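Local structure of fatty acid synthase 1, isoform A (Drosophila melanogaster, 6FN6) at residues A[130-135]-A[148-153]; A[459-464]-A[489-494]; A[560-565]-A[914-919]; A[565-570]-A[585-590]. The protein probably makes long-chain saturated fatty acids from acetyl-CoA and malonyl-CoA using NADPH, this chain being its modifying region with dehydratase, enoylreductase and ketoreductase activities. One frame throughout, in Å; residues are numbered along the deposited sequence.

Contact 1. Residues A[130-135]-A[148-153]; sequences GTNDVY and IFRGIV
Tyr135 turns its CG anti to the carbonyl carbon (chi1 -73°), and Arg150 places its own CG likewise (chi1 -83°); the two side chains slide past each other in opposite directions. Both belong to the predicted C-terminal hotdog fold of the dehydratase, where the first turn of helix 131-141 packs on the bend leading into strand 152-155; Arg150 is the centre of an inverse gamma turn there. Its CG lies over the middle of the Tyr135 ring, 4.0 Å from the centroid, a CH-pi contact. Beyond the bend at chi3 the guanidinium passes the base of the tyrosine, NH1 lying 3.5 Å from Tyr135 CB. Val134 CG1 lies over the other face of the Tyr135 ring, toward its rim, and also packs on Ile152 CD1. Tyrosine suits this place because it brings an apolar ring and a polar tip: Gln179 of helix 170-183 bonds the buried hydroxyl through OE1 and Phe149 O through NE2. Phe149 itself turns its ring away toward His24 and Asp175, the predicted dehydratase acid-base pair, so this bend probably adjoins the active site. From the ring edge, in plane, Ile152 N donates to Tyr135 OH at 3.0 Å, nearly straight at 169°.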
loop_
_atom_site.group_PDB
_atom_site.type_symbol
_atom_site.label_atom_id
_atom_site.label_comp_id
_atom_site.label_asym_id
_atom_site.label_seq_id
_atom_site.Cartn_x
_atom_site.Cartn_y
_atom_site.Cartn_z
ATOM N N GLY A 130 5.020 17.975 -39.683
ATOM C CA GLY A 130 4.602 19.352 -39.517
ATOM C C GLY A 130 3.387 19.434 -38.617
ATOM O O GLY A 130 2.843 18.411 -38.204
ATOM N N THR A 131 2.947 20.652 -38.323
ATOM C CA THR A 131 1.784 20.843 -37.469
ATOM C C THR A 131 0.565 20.109 -38.025
ATOM O O THR A 131 -0.182 19.487 -37.276
ATOM C CB THR A 131 1.449 22.342 -37.299
ATOM O OG1 THR A 131 0.229 22.481 -36.565
ATOM C CG2 THR A 131 1.310 23.040 -38.652
ATOM N N ASN A 132 0.383 20.152 -39.340
ATOM C CA ASN A 132 -0.771 19.513 -39.965
ATOM C C ASN A 132 -0.629 17.993 -39.980
ATOM O O ASN A 132 -1.615 17.272 -39.827
ATOM C CB ASN A 132 -0.967 20.042 -41.386
ATOM C CG ASN A 132 -1.444 21.481 -41.410
ATOM O OD1 ASN A 132 -2.244 21.898 -40.569
ATOM N ND2 ASN A 132 -0.953 22.252 -42.375
ATOM N N ASP A 133 0.595 17.509 -40.168
ATOM C CA ASP A 133 0.861 16.074 -40.115
ATOM C C ASP A 133 0.521 15.519 -38.738
ATOM O O ASP A 133 -0.144 14.492 -38.616
ATOM C CB ASP A 133 2.326 15.773 -40.441
ATOM C CG ASP A 133 2.714 16.205 -41.837
ATOM O OD1 ASP A 133 1.875 16.079 -42.754
ATOM O OD2 ASP A 133 3.862 16.663 -42.015
ATOM N N VAL A 134 0.998 16.205 -37.705
ATOM C CA VAL A 134 0.801 15.773 -36.329
ATOM C C VAL A 134 -0.678 15.633 -36.003
ATOM O O VAL A 134 -1.103 14.624 -35.447
ATOM C CB VAL A 134 1.487 16.747 -35.351
ATOM C CG1 VAL A 134 1.011 16.511 -33.920
ATOM C CG2 VAL A 134 2.992 16.619 -35.446
ATOM N N TYR A 135 -1.462 16.653 -36.331
ATOM C CA TYR A 135 -2.846 16.695 -35.889
ATOM C C TYR A 135 -3.765 15.908 -36.821
ATOM O O TYR A 135 -4.903 15.604 -36.466
ATOM C CB TYR A 135 -3.305 18.147 -35.744
ATOM C CG TYR A 135 -2.692 18.797 -34.524
ATOM C CD1 TYR A 135 -3.185 18.530 -33.254
ATOM C CD2 TYR A 135 -1.602 19.646 -34.636
ATOM C CE1 TYR A 135 -2.619 19.103 -32.133
ATOM C CE2 TYR A 135 -1.030 20.224 -33.525
ATOM C CZ TYR A 135 -1.538 19.945 -32.274
ATOM O OH TYR A 135 -0.975 20.525 -31.161
ATOM N N ILE A 148 -5.703 27.196 -29.880
ATOM C CA ILE A 148 -4.354 27.265 -29.330
ATOM C C ILE A 148 -3.877 25.896 -28.843
ATOM O O ILE A 148 -2.691 25.707 -28.576
ATOM C CB ILE A 148 -4.276 28.307 -28.197
ATOM C CG1 ILE A 148 -5.208 27.927 -27.040
ATOM C CG2 ILE A 148 -4.624 29.690 -28.742
ATOM C CD1 ILE A 148 -5.046 28.800 -25.813
ATOM N N PHE A 149 -4.796 24.943 -28.728
ATOM C CA PHE A 149 -4.423 23.583 -28.348
ATOM C C PHE A 149 -3.748 22.863 -29.512
ATOM O O PHE A 149 -3.234 21.757 -29.351
ATOM C CB PHE A 149 -5.646 22.792 -27.874
ATOM C CG PHE A 149 -6.036 23.073 -26.449
ATOM C CD1 PHE A 149 -5.506 22.321 -25.414
ATOM C CD2 PHE A 149 -6.930 24.084 -26.144
ATOM C CE1 PHE A 149 -5.858 22.571 -24.101
ATOM C CE2 PHE A 149 -7.287 24.339 -24.833
ATOM C CZ PHE A 149 -6.749 23.582 -23.811
ATOM N N ARG A 150 -3.764 23.484 -30.687
ATOM C CA ARG A 150 -2.990 22.984 -31.815
ATOM C C ARG A 150 -1.600 23.615 -31.767
ATOM O O ARG A 150 -1.182 24.298 -32.702
ATOM C CB ARG A 150 -3.691 23.291 -33.141
ATOM C CG ARG A 150 -4.776 22.285 -33.508
ATOM C CD ARG A 150 -5.546 22.710 -34.747
ATOM N NE ARG A 150 -4.714 22.730 -35.948
ATOM C CZ ARG A 150 -4.710 21.783 -36.885
ATOM N NH1 ARG A 150 -5.491 20.713 -36.780
ATOM N NH2 ARG A 150 -3.917 21.908 -37.939
ATOM N N GLY A 151 -0.887 23.372 -30.670
ATOM C CA GLY A 151 0.354 24.070 -30.387
ATOM C C GLY A 151 1.634 23.341 -30.749
ATOM O O GLY A 151 2.726 23.883 -30.571
ATOM N N ILE A 152 1.514 22.111 -31.235
ATOM C CA ILE A 152 2.679 21.388 -31.733
ATOM C C ILE A 152 3.019 21.897 -33.129
ATOM O O ILE A 152 2.366 21.537 -34.110
ATOM C CB ILE A 152 2.443 19.869 -31.747
ATOM C CG1 ILE A 152 2.145 19.370 -30.330
ATOM C CG2 ILE A 152 3.661 19.152 -32.324
ATOM C CD1 ILE A 152 1.732 17.907 -30.251
ATOM N N VAL A 153 4.041 22.742 -33.207
ATOM C CA VAL A 153 4.510 23.270 -34.482
ATOM C C VAL A 153 5.298 22.201 -35.233
ATOM O O VAL A 153 5.217 22.108 -36.458
ATOM C CB VAL A 153 5.368 24.542 -34.297
ATOM C CG1 VAL A 153 4.500 25.706 -33.836
ATOM C CG2 VAL A 153 6.496 24.301 -33.314
#

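Contact 2. Residues A[459-464]-A[489-494]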
loop_
_atom_site.group_PDB
_atom_site.type_symbol
_atom_site.label_atom_id
_atom_site.label_comp_id
_atom_site.label_asym_id
_atom_site.label_seq_id
_atom_site.Cartn_x
_atom_site.Cartn_y
_atom_site.Cartn_z
ATOM N N ALA A 459 -21.680 12.377 -80.678
ATOM C CA ALA A 459 -21.106 11.814 -79.454
ATOM C C ALA A 459 -20.244 10.583 -79.734
ATOM O O ALA A 459 -20.505 9.498 -79.214
ATOM C CB ALA A 459 -22.211 11.461 -78.466
ATOM N N THR A 460 -19.216 10.765 -80.556
ATOM C CA THR A 460 -18.292 9.689 -80.895
ATOM C C THR A 460 -16.873 10.053 -80.459
ATOM O O THR A 460 -16.582 11.218 -80.186
ATOM C CB THR A 460 -18.309 9.389 -82.408
ATOM O OG1 THR A 460 -17.298 8.425 -82.723
ATOM C CG2 THR A 460 -18.076 10.660 -83.216
ATOM N N GLU A 461 -15.998 9.055 -80.387
ATOM C CA GLU A 461 -14.631 9.273 -79.922
ATOM C C GLU A 461 -13.719 9.761 -81.044
ATOM O O GLU A 461 -12.650 10.315 -80.787
ATOM C CB GLU A 461 -14.060 7.987 -79.317
ATOM C CG GLU A 461 -13.713 6.910 -80.338
ATOM C CD GLU A 461 -13.181 5.645 -79.691
ATOM O OE1 GLU A 461 -12.930 5.663 -78.465
ATOM O OE2 GLU A 461 -13.013 4.634 -80.406
ATOM N N GLN A 462 -14.142 9.559 -82.288
ATOM C CA GLN A 462 -13.350 9.989 -83.435
ATOM C C GLN A 462 -13.361 11.511 -83.537
ATOM O O GLN A 462 -12.431 12.113 -84.075
ATOM C CB GLN A 462 -13.874 9.349 -84.724
ATOM C CG GLN A 462 -15.259 9.805 -85.142
ATOM C CD GLN A 462 -15.771 9.051 -86.354
ATOM O OE1 GLN A 462 -15.004 8.403 -87.064
ATOM N NE2 GLN A 462 -17.077 9.126 -86.591
ATOM N N ASN A 463 -14.419 12.126 -83.017
ATOM C CA ASN A 463 -14.498 13.579 -82.933
ATOM C C ASN A 463 -14.272 14.016 -81.490
ATOM O O ASN A 463 -15.108 13.780 -80.619
ATOM C CB ASN A 463 -15.850 14.086 -83.435
ATOM C CG ASN A 463 -16.000 15.586 -83.285
ATOM O OD1 ASN A 463 -15.010 16.315 -83.200
ATOM N ND2 ASN A 463 -17.242 16.056 -83.254
ATOM N N PHE A 464 -13.132 14.654 -81.248
ATOM C CA PHE A 464 -12.721 15.020 -79.897
ATOM C C PHE A 464 -13.547 16.184 -79.347
ATOM O O PHE A 464 -13.648 16.369 -78.133
ATOM C CB PHE A 464 -11.231 15.377 -79.900
ATOM C CG PHE A 464 -10.657 15.621 -78.534
ATOM C CD1 PHE A 464 -10.484 14.573 -77.645
ATOM C CD2 PHE A 464 -10.277 16.893 -78.144
ATOM C CE1 PHE A 464 -9.950 14.791 -76.389
ATOM C CE2 PHE A 464 -9.744 17.118 -76.888
ATOM C CZ PHE A 464 -9.579 16.065 -76.011
ATOM N N GLN A 489 -23.458 5.275 -80.449
ATOM C CA GLN A 489 -23.562 3.911 -80.960
ATOM C C GLN A 489 -22.199 3.240 -81.133
ATOM O O GLN A 489 -21.343 3.728 -81.872
ATOM C CB GLN A 489 -24.303 3.911 -82.299
ATOM C CG GLN A 489 -24.492 2.528 -82.900
ATOM C CD GLN A 489 -25.531 2.502 -84.007
ATOM O OE1 GLN A 489 -26.115 3.528 -84.356
ATOM N NE2 GLN A 489 -25.767 1.321 -84.566
ATOM N N GLY A 490 -22.018 2.107 -80.459
ATOM C CA GLY A 490 -20.816 1.302 -80.594
ATOM C C GLY A 490 -19.525 2.031 -80.279
ATOM O O GLY A 490 -18.551 1.932 -81.025
ATOM N N GLU A 491 -19.517 2.761 -79.168
ATOM C CA GLU A 491 -18.339 3.515 -78.752
ATOM C C GLU A 491 -17.734 3.000 -77.448
ATOM O O GLU A 491 -18.449 2.698 -76.493
ATOM C CB GLU A 491 -18.690 4.995 -78.604
ATOM C CG GLU A 491 -19.066 5.679 -79.905
ATOM C CD GLU A 491 -17.900 5.742 -80.866
ATOM O OE1 GLU A 491 -16.761 5.955 -80.399
ATOM O OE2 GLU A 491 -18.121 5.613 -82.089
ATOM N N GLU A 492 -16.408 2.904 -77.424
ATOM C CA GLU A 492 -15.681 2.487 -76.229
ATOM C C GLU A 492 -15.367 3.696 -75.353
ATOM O O GLU A 492 -15.382 4.836 -75.815
ATOM C CB GLU A 492 -14.388 1.751 -76.597
ATOM C CG GLU A 492 -14.592 0.360 -77.191
ATOM C CD GLU A 492 -15.248 0.380 -78.558
ATOM O OE1 GLU A 492 -15.740 1.451 -78.971
ATOM O OE2 GLU A 492 -15.271 -0.680 -79.218
ATOM N N LEU A 493 -15.098 3.428 -74.082
ATOM C CA LEU A 493 -14.823 4.461 -73.090
ATOM C C LEU A 493 -15.994 5.426 -72.988
ATOM O O LEU A 493 -15.811 6.616 -72.732
ATOM C CB LEU A 493 -13.550 5.237 -73.437
ATOM C CG LEU A 493 -12.225 4.479 -73.355
ATOM C CD1 LEU A 493 -11.097 5.373 -73.843
ATOM C CD2 LEU A 493 -11.952 3.973 -71.950
ATOM N N PHE A 494 -17.200 4.909 -73.194
ATOM C CA PHE A 494 -18.403 5.663 -72.886
ATOM C C PHE A 494 -19.411 4.757 -72.203
ATOM O O PHE A 494 -20.230 4.113 -72.860
ATOM C CB PHE A 494 -19.010 6.280 -74.147
ATOM C CG PHE A 494 -18.215 7.429 -74.701
ATOM C CD1 PHE A 494 -17.951 8.547 -73.928
ATOM C CD2 PHE A 494 -17.740 7.392 -76.000
ATOM C CE1 PHE A 494 -17.220 9.605 -74.439
ATOM C CE2 PHE A 494 -17.010 8.444 -76.516
ATOM C CZ PHE A 494 -16.749 9.553 -75.735
#
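The Phe494 ring meets Glu461 with its edge: CE2 lies 4.0 Å from Glu461 N, which sits near the ring plane, and Glu491 CB, from the phenylalanine's own segment, is also at the edge. The carboxylates of Glu461 and Glu491 stand almost perpendicular, their planes 80° apart. Glu491 does the polar work. Its chain bends at chi2 (-66°), and the carboxylate then reaches the backbone of 459-464. Glu461 N donates to Glu491 OE1 at 3.2 Å, approaching from well above the carboxylate plane, while Thr460 OG1 gives Glu491 OE2 a weak bond of 3.0 Å. A threonine fits beside that carboxylate because its hydroxyl can donate, and Thr460 OG1 also accepts a weak bond from Gln462 N. Glu461 puts CG between its backbone N and carbonyl carbon (chi1 73°), the crowded position, and CG lies 3.2 Å from Glu491 OE1. The two loops follow the neighbouring parallel strands 454-457 and 483-489 and lead into helices 466-480 and 496-504, as in a Rossmann-like fold, consistent with the pseudo-ketoreductase. Phe494 and Leu493 also pack on helix 1072-1090 of the ketoreductase part. Glu461 OE2 lies 4.0 Å from Glu491 OE1 and near Glu492 OE1 as well, so the like charges probably repel and may raise the pKa of one of these acids, whereas the two donors would offset the charge on Glu491.

Contact 3. Residues A[560-565]-A[914-919]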
loop_
_atom_site.group_PDB
_atom_site.type_symbol
_atom_site.label_atom_id
_atom_site.label_comp_id
_atom_site.label_asym_id
_atom_site.label_seq_id
_atom_site.Cartn_x
_atom_site.Cartn_y
_atom_site.Cartn_z
ATOM N N THR A 560 -26.733 -8.243 -48.484
ATOM C CA THR A 560 -25.772 -8.714 -47.487
ATOM C C THR A 560 -25.160 -7.632 -46.592
ATOM O O THR A 560 -24.012 -7.233 -46.775
ATOM C CB THR A 560 -24.610 -9.490 -48.162
ATOM O OG1 THR A 560 -23.625 -9.835 -47.179
ATOM C CG2 THR A 560 -23.958 -8.681 -49.286
ATOM N N GLN A 561 -25.936 -7.168 -45.617
ATOM C CA GLN A 561 -25.395 -6.309 -44.570
ATOM C C GLN A 561 -24.709 -7.201 -43.535
ATOM O O GLN A 561 -23.686 -6.837 -42.958
ATOM C CB GLN A 561 -26.487 -5.449 -43.916
ATOM C CG GLN A 561 -27.582 -6.207 -43.161
ATOM C CD GLN A 561 -28.609 -6.846 -44.080
ATOM O OE1 GLN A 561 -29.192 -6.182 -44.936
ATOM N NE2 GLN A 561 -28.829 -8.145 -43.908
ATOM N N GLN A 562 -25.288 -8.381 -43.324
ATOM C CA GLN A 562 -24.765 -9.369 -42.383
ATOM C C GLN A 562 -25.126 -10.775 -42.856
ATOM O O GLN A 562 -25.701 -11.567 -42.108
ATOM C CB GLN A 562 -25.299 -9.132 -40.965
ATOM C CG GLN A 562 -24.771 -7.876 -40.277
ATOM C CD GLN A 562 -23.291 -7.968 -39.932
ATOM O OE1 GLN A 562 -22.458 -8.268 -40.787
ATOM N NE2 GLN A 562 -22.961 -7.714 -38.670
ATOM N N ALA A 563 -24.780 -11.076 -44.103
ATOM C CA ALA A 563 -25.041 -12.385 -44.686
ATOM C C ALA A 563 -23.987 -13.387 -44.232
ATOM O O ALA A 563 -22.836 -13.026 -43.986
ATOM C CB ALA A 563 -25.070 -12.298 -46.199
ATOM N N THR A 564 -24.394 -14.647 -44.125
ATOM C CA THR A 564 -23.539 -15.703 -43.595
ATOM C C THR A 564 -23.350 -16.829 -44.606
ATOM O O THR A 564 -24.312 -17.458 -45.046
ATOM C CB THR A 564 -24.121 -16.293 -42.294
ATOM O OG1 THR A 564 -25.428 -16.825 -42.545
ATOM C CG2 THR A 564 -24.213 -15.223 -41.214
ATOM N N LEU A 565 -22.094 -17.059 -44.979
ATOM C CA LEU A 565 -21.734 -18.139 -45.890
ATOM C C LEU A 565 -21.014 -19.256 -45.139
ATOM O O LEU A 565 -20.326 -19.005 -44.153
ATOM C CB LEU A 565 -20.834 -17.611 -47.010
ATOM C CG LEU A 565 -21.443 -16.608 -47.993
ATOM C CD1 LEU A 565 -20.441 -16.285 -49.091
ATOM C CD2 LEU A 565 -22.758 -17.103 -48.587
ATOM N N ASN A 914 -21.058 -21.394 -40.298
ATOM C CA ASN A 914 -21.616 -20.160 -40.823
ATOM C C ASN A 914 -20.911 -18.964 -40.199
ATOM O O ASN A 914 -21.017 -18.717 -38.997
ATOM C CB ASN A 914 -23.120 -20.101 -40.558
ATOM C CG ASN A 914 -23.880 -21.183 -41.295
ATOM O OD1 ASN A 914 -24.251 -21.016 -42.457
ATOM N ND2 ASN A 914 -24.114 -22.306 -40.624
ATOM N N ALA A 915 -20.187 -18.225 -41.034
ATOM C CA ALA A 915 -19.457 -17.051 -40.587
ATOM C C ALA A 915 -19.600 -15.937 -41.610
ATOM O O ALA A 915 -19.856 -16.188 -42.789
ATOM C CB ALA A 915 -17.986 -17.385 -40.368
ATOM N N ILE A 916 -19.447 -14.701 -41.152
ATOM C CA ILE A 916 -19.486 -13.559 -42.047
ATOM C C ILE A 916 -18.294 -13.695 -42.986
ATOM O O ILE A 916 -17.152 -13.766 -42.526
ATOM C CB ILE A 916 -19.466 -12.233 -41.269
ATOM C CG1 ILE A 916 -20.715 -12.125 -40.394
ATOM C CG2 ILE A 916 -19.389 -11.049 -42.228
ATOM C CD1 ILE A 916 -20.680 -10.986 -39.396
ATOM N N PRO A 917 -18.546 -13.754 -44.306
ATOM C CA PRO A 917 -17.410 -13.928 -45.214
ATOM C C PRO A 917 -16.467 -12.732 -45.181
ATOM O O PRO A 917 -16.899 -11.610 -44.921
ATOM C CB PRO A 917 -18.073 -14.078 -46.588
ATOM C CG PRO A 917 -19.388 -13.399 -46.455
ATOM C CD PRO A 917 -19.821 -13.612 -45.035
ATOM N N ARG A 918 -15.190 -12.981 -45.434
ATOM C CA ARG A 918 -14.194 -11.922 -45.424
ATOM C C ARG A 918 -13.031 -12.273 -46.336
ATOM O O ARG A 918 -12.497 -13.380 -46.282
ATOM C CB ARG A 918 -13.701 -11.659 -43.999
ATOM C CG ARG A 918 -12.572 -10.649 -43.916
ATOM C CD ARG A 918 -12.350 -10.187 -42.491
ATOM N NE ARG A 918 -13.492 -9.423 -42.000
ATOM C CZ ARG A 918 -13.527 -8.781 -40.837
ATOM N NH1 ARG A 918 -12.474 -8.801 -40.027
ATOM N NH2 ARG A 918 -14.618 -8.114 -40.483
ATOM N N THR A 919 -12.661 -11.325 -47.189
ATOM C CA THR A 919 -11.601 -11.536 -48.162
ATOM C C THR A 919 -10.313 -10.894 -47.676
ATOM O O THR A 919 -10.294 -9.730 -47.283
ATOM C CB THR A 919 -11.980 -10.963 -49.550
ATOM O OG1 THR A 919 -13.272 -11.448 -49.936
ATOM C CG2 THR A 919 -10.961 -11.360 -50.603
#
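A small two-stranded antiparallel sheet, 565-567 with 913-915, begins here with Leu565 and Ala915 as a hydrogen-bonded pair. Ala915 N donates to Leu565 O at 3.2 Å with an almost straight N-H (173°), and Leu565 N returns a bond of 3.3 Å to Ala915 O, more bent at 143°. Both side chains of the pair lie on the same face of the sheet. The segments are not aligned beyond the pair: the directions of 562-565 and 914-917 are 108° apart, and beyond Ala915 the two segments meet by packing. Leu565 CD1 rests 4.0 Å from Pro917 CG, the two side chains crossing at about a right angle. Proline suits this place through its compact apolar ring, whose CG packs on Leu565 and whose CD lies near Ala563 O. Thr564 and Asn914 meet more loosely through their CB atoms. The side chain of Ala915, small enough for close approach, touches Val567, Ala570 and Trp585. Ile916 bonds through its backbone to Trp585 and Glu587 of strand 583-587 and packs on Ile586, while Thr919 OG1 reaches Phe1154 O at the end of helix 1144-1154.

Contact 4. Residues A[565-570]-A[585-590]; sequences LQVEHA and WIEAAQ
Val567 lays CG1 against the side chain of Glu587. Val567 places CG1 anti to its carbonyl carbon (chi1 -57°), and Glu587 sends CG anti to its backbone N (chi1 -173°), extended from there to the carboxylate. The two cross obliquely, with Val567 CG1 3.6 Å from Glu587 CD and 3.7 Å from Glu587 CG. Valine suits the spot because it is branched and apolar: its methyl lies against CG and the carboxylate carbon, while Glu587 OE2 accepts a hydrogen bond from Arg918 N. Ala570 and Glu587 sit at the open end of an antiparallel beta hairpin, strands 570-574 and 583-587, where they form a non-hydrogen-bonded pair with CA atoms 4.2 Å apart and diverging side chains; Val567 comes from the preceding strand 565-567. Ala570 touches the indole of Trp585: Ala570 CB is 4.0 Å from Trp585 CE3, and Ala570 C lies at the ring edge, in plane. A residue with nothing beyond CB leaves the indole room to come this near, while Trp585 NE1 bonds Asp873 O. Just past the pair, Ala588 N donates to His569 O at 3.0 Å, from above the carbonyl plane. The His569 ring carries Glu568 CG over the centre of one face, and its ND1 makes a weak bond to Thr664 OG1.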
loop_
_atom_site.group_PDB
_atom_site.type_symbol
_atom_site.label_atom_id
_atom_site.label_comp_id
_atom_site.label_asym_id
_atom_site.label_seq_id
_atom_site.Cartn_x
_atom_site.Cartn_y
_atom_site.Cartn_z
ATOM N N LEU A 565 -22.094 -17.059 -44.979
ATOM C CA LEU A 565 -21.734 -18.139 -45.890
ATOM C C LEU A 565 -21.014 -19.256 -45.139
ATOM O O LEU A 565 -20.326 -19.005 -44.153
ATOM C CB LEU A 565 -20.834 -17.611 -47.010
ATOM C CG LEU A 565 -21.443 -16.608 -47.993
ATOM C CD1 LEU A 565 -20.441 -16.285 -49.091
ATOM C CD2 LEU A 565 -22.758 -17.103 -48.587
ATOM N N GLN A 566 -21.185 -20.489 -45.603
ATOM C CA GLN A 566 -20.544 -21.639 -44.971
ATOM C C GLN A 566 -19.061 -21.690 -45.332
ATOM O O GLN A 566 -18.693 -22.067 -46.442
ATOM C CB GLN A 566 -21.232 -22.944 -45.383
ATOM C CG GLN A 566 -22.568 -23.196 -44.694
ATOM C CD GLN A 566 -22.996 -24.653 -44.760
ATOM O OE1 GLN A 566 -22.772 -25.335 -45.763
ATOM N NE2 GLN A 566 -23.606 -25.140 -43.685
ATOM N N VAL A 567 -18.219 -21.293 -44.385
ATOM C CA VAL A 567 -16.775 -21.275 -44.585
ATOM C C VAL A 567 -16.118 -22.433 -43.840
ATOM O O VAL A 567 -16.729 -23.044 -42.963
ATOM C CB VAL A 567 -16.180 -19.927 -44.141
ATOM C CG1 VAL A 567 -16.848 -18.781 -44.889
ATOM C CG2 VAL A 567 -16.331 -19.741 -42.632
ATOM N N GLU A 568 -14.877 -22.741 -44.202
ATOM C CA GLU A 568 -14.152 -23.838 -43.571
ATOM C C GLU A 568 -13.448 -23.396 -42.289
ATOM O O GLU A 568 -13.424 -24.132 -41.303
ATOM C CB GLU A 568 -13.130 -24.423 -44.546
ATOM C CG GLU A 568 -12.441 -25.680 -44.038
ATOM C CD GLU A 568 -11.465 -26.259 -45.043
ATOM O OE1 GLU A 568 -11.184 -25.586 -46.057
ATOM O OE2 GLU A 568 -10.978 -27.386 -44.817
ATOM N N HIS A 569 -12.870 -22.198 -42.316
ATOM C CA HIS A 569 -12.138 -21.664 -41.171
ATOM C C HIS A 569 -12.691 -20.318 -40.726
ATOM O O HIS A 569 -12.922 -19.424 -41.545
ATOM C CB HIS A 569 -10.650 -21.536 -41.490
ATOM C CG HIS A 569 -9.975 -22.847 -41.743
ATOM N ND1 HIS A 569 -10.068 -23.909 -40.871
ATOM C CD2 HIS A 569 -9.191 -23.266 -42.764
ATOM C CE1 HIS A 569 -9.376 -24.929 -41.345
ATOM N NE2 HIS A 569 -8.834 -24.565 -42.493
ATOM N N ALA A 570 -12.891 -20.176 -39.421
ATOM C CA ALA A 570 -13.438 -18.949 -38.868
ATOM C C ALA A 570 -13.025 -18.756 -37.417
ATOM O O ALA A 570 -12.560 -19.685 -36.755
ATOM C CB ALA A 570 -14.954 -18.956 -38.983
ATOM N N TRP A 585 -19.147 -15.208 -35.719
ATOM C CA TRP A 585 -18.061 -15.922 -36.378
ATOM C C TRP A 585 -17.632 -15.166 -37.628
ATOM O O TRP A 585 -18.469 -14.685 -38.393
ATOM C CB TRP A 585 -18.482 -17.346 -36.739
ATOM C CG TRP A 585 -18.655 -18.237 -35.553
ATOM C CD1 TRP A 585 -19.790 -18.418 -34.819
ATOM C CD2 TRP A 585 -17.656 -19.077 -34.963
ATOM N NE1 TRP A 585 -19.559 -19.319 -33.806
ATOM C CE2 TRP A 585 -18.256 -19.738 -33.873
ATOM C CE3 TRP A 585 -16.313 -19.334 -35.250
ATOM C CZ2 TRP A 585 -17.558 -20.639 -33.071
ATOM C CZ3 TRP A 585 -15.623 -20.227 -34.452
ATOM C CH2 TRP A 585 -16.245 -20.868 -33.377
ATOM N N ILE A 586 -16.323 -15.071 -37.833
ATOM C CA ILE A 586 -15.774 -14.377 -38.988
ATOM C C ILE A 586 -14.876 -15.329 -39.754
ATOM O O ILE A 586 -14.123 -16.096 -39.158
ATOM C CB ILE A 586 -14.996 -13.121 -38.562
ATOM C CG1 ILE A 586 -15.867 -12.209 -37.690
ATOM C CG2 ILE A 586 -14.470 -12.375 -39.784
ATOM C CD1 ILE A 586 -17.114 -11.684 -38.374
ATOM N N GLU A 587 -14.944 -15.277 -41.079
ATOM C CA GLU A 587 -14.087 -16.119 -41.899
ATOM C C GLU A 587 -12.640 -15.720 -41.651
ATOM O O GLU A 587 -12.327 -14.534 -41.545
ATOM C CB GLU A 587 -14.440 -15.983 -43.378
ATOM C CG GLU A 587 -13.703 -16.951 -44.288
ATOM C CD GLU A 587 -14.033 -16.734 -45.754
ATOM O OE1 GLU A 587 -13.537 -17.510 -46.597
ATOM O OE2 GLU A 587 -14.786 -15.786 -46.066
ATOM N N ALA A 588 -11.760 -16.709 -41.565
ATOM C CA ALA A 588 -10.362 -16.446 -41.261
ATOM C C ALA A 588 -9.516 -16.559 -42.514
ATOM O O ALA A 588 -9.920 -17.191 -43.490
ATOM C CB ALA A 588 -9.861 -17.409 -40.196
ATOM N N ALA A 589 -8.345 -15.934 -42.493
ATOM C CA ALA A 589 -7.433 -16.040 -43.618
ATOM C C ALA A 589 -6.810 -17.426 -43.600
ATOM O O ALA A 589 -6.698 -18.042 -42.544
ATOM C CB ALA A 589 -6.362 -14.963 -43.543
ATOM N N GLN A 590 -6.410 -17.921 -44.764
ATOM C CA GLN A 590 -5.751 -19.215 -44.831
ATOM C C GLN A 590 -4.333 -19.092 -44.285
ATOM O O GLN A 590 -3.859 -17.990 -44.005
ATOM C CB GLN A 590 -5.748 -19.756 -46.262
ATOM C CG GLN A 590 -4.936 -18.944 -47.256
ATOM C CD GLN A 590 -4.880 -19.598 -48.626
ATOM O OE1 GLN A 590 -5.706 -20.451 -48.953
ATOM N NE2 GLN A 590 -3.899 -19.207 -49.432
#

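How the contacts relate
Contacts 1 and 2 come first along the chain and stand apart, their centres 50 Å from each other: contact 1 belongs to the dehydratase, contact 2 to the pseudo-ketoreductase part. Contacts 3 and 4 form a pair with centres 9 Å apart. Apart from the shared Leu565, contact 4 falls within the 348 residues that separate the two segments of contact 3. They touch directly: Ile916 N is 2.9 Å from Trp585 O, probably a hydrogen bond, and strand 565-567 is common to both. Because that intervening chain includes the zinc-binding dehydrogenase-like part, the paired contacts bring together the chain on both sides of the probable enoylreductase, with centres about 41 to 45 Å from those of contacts 1 and 2.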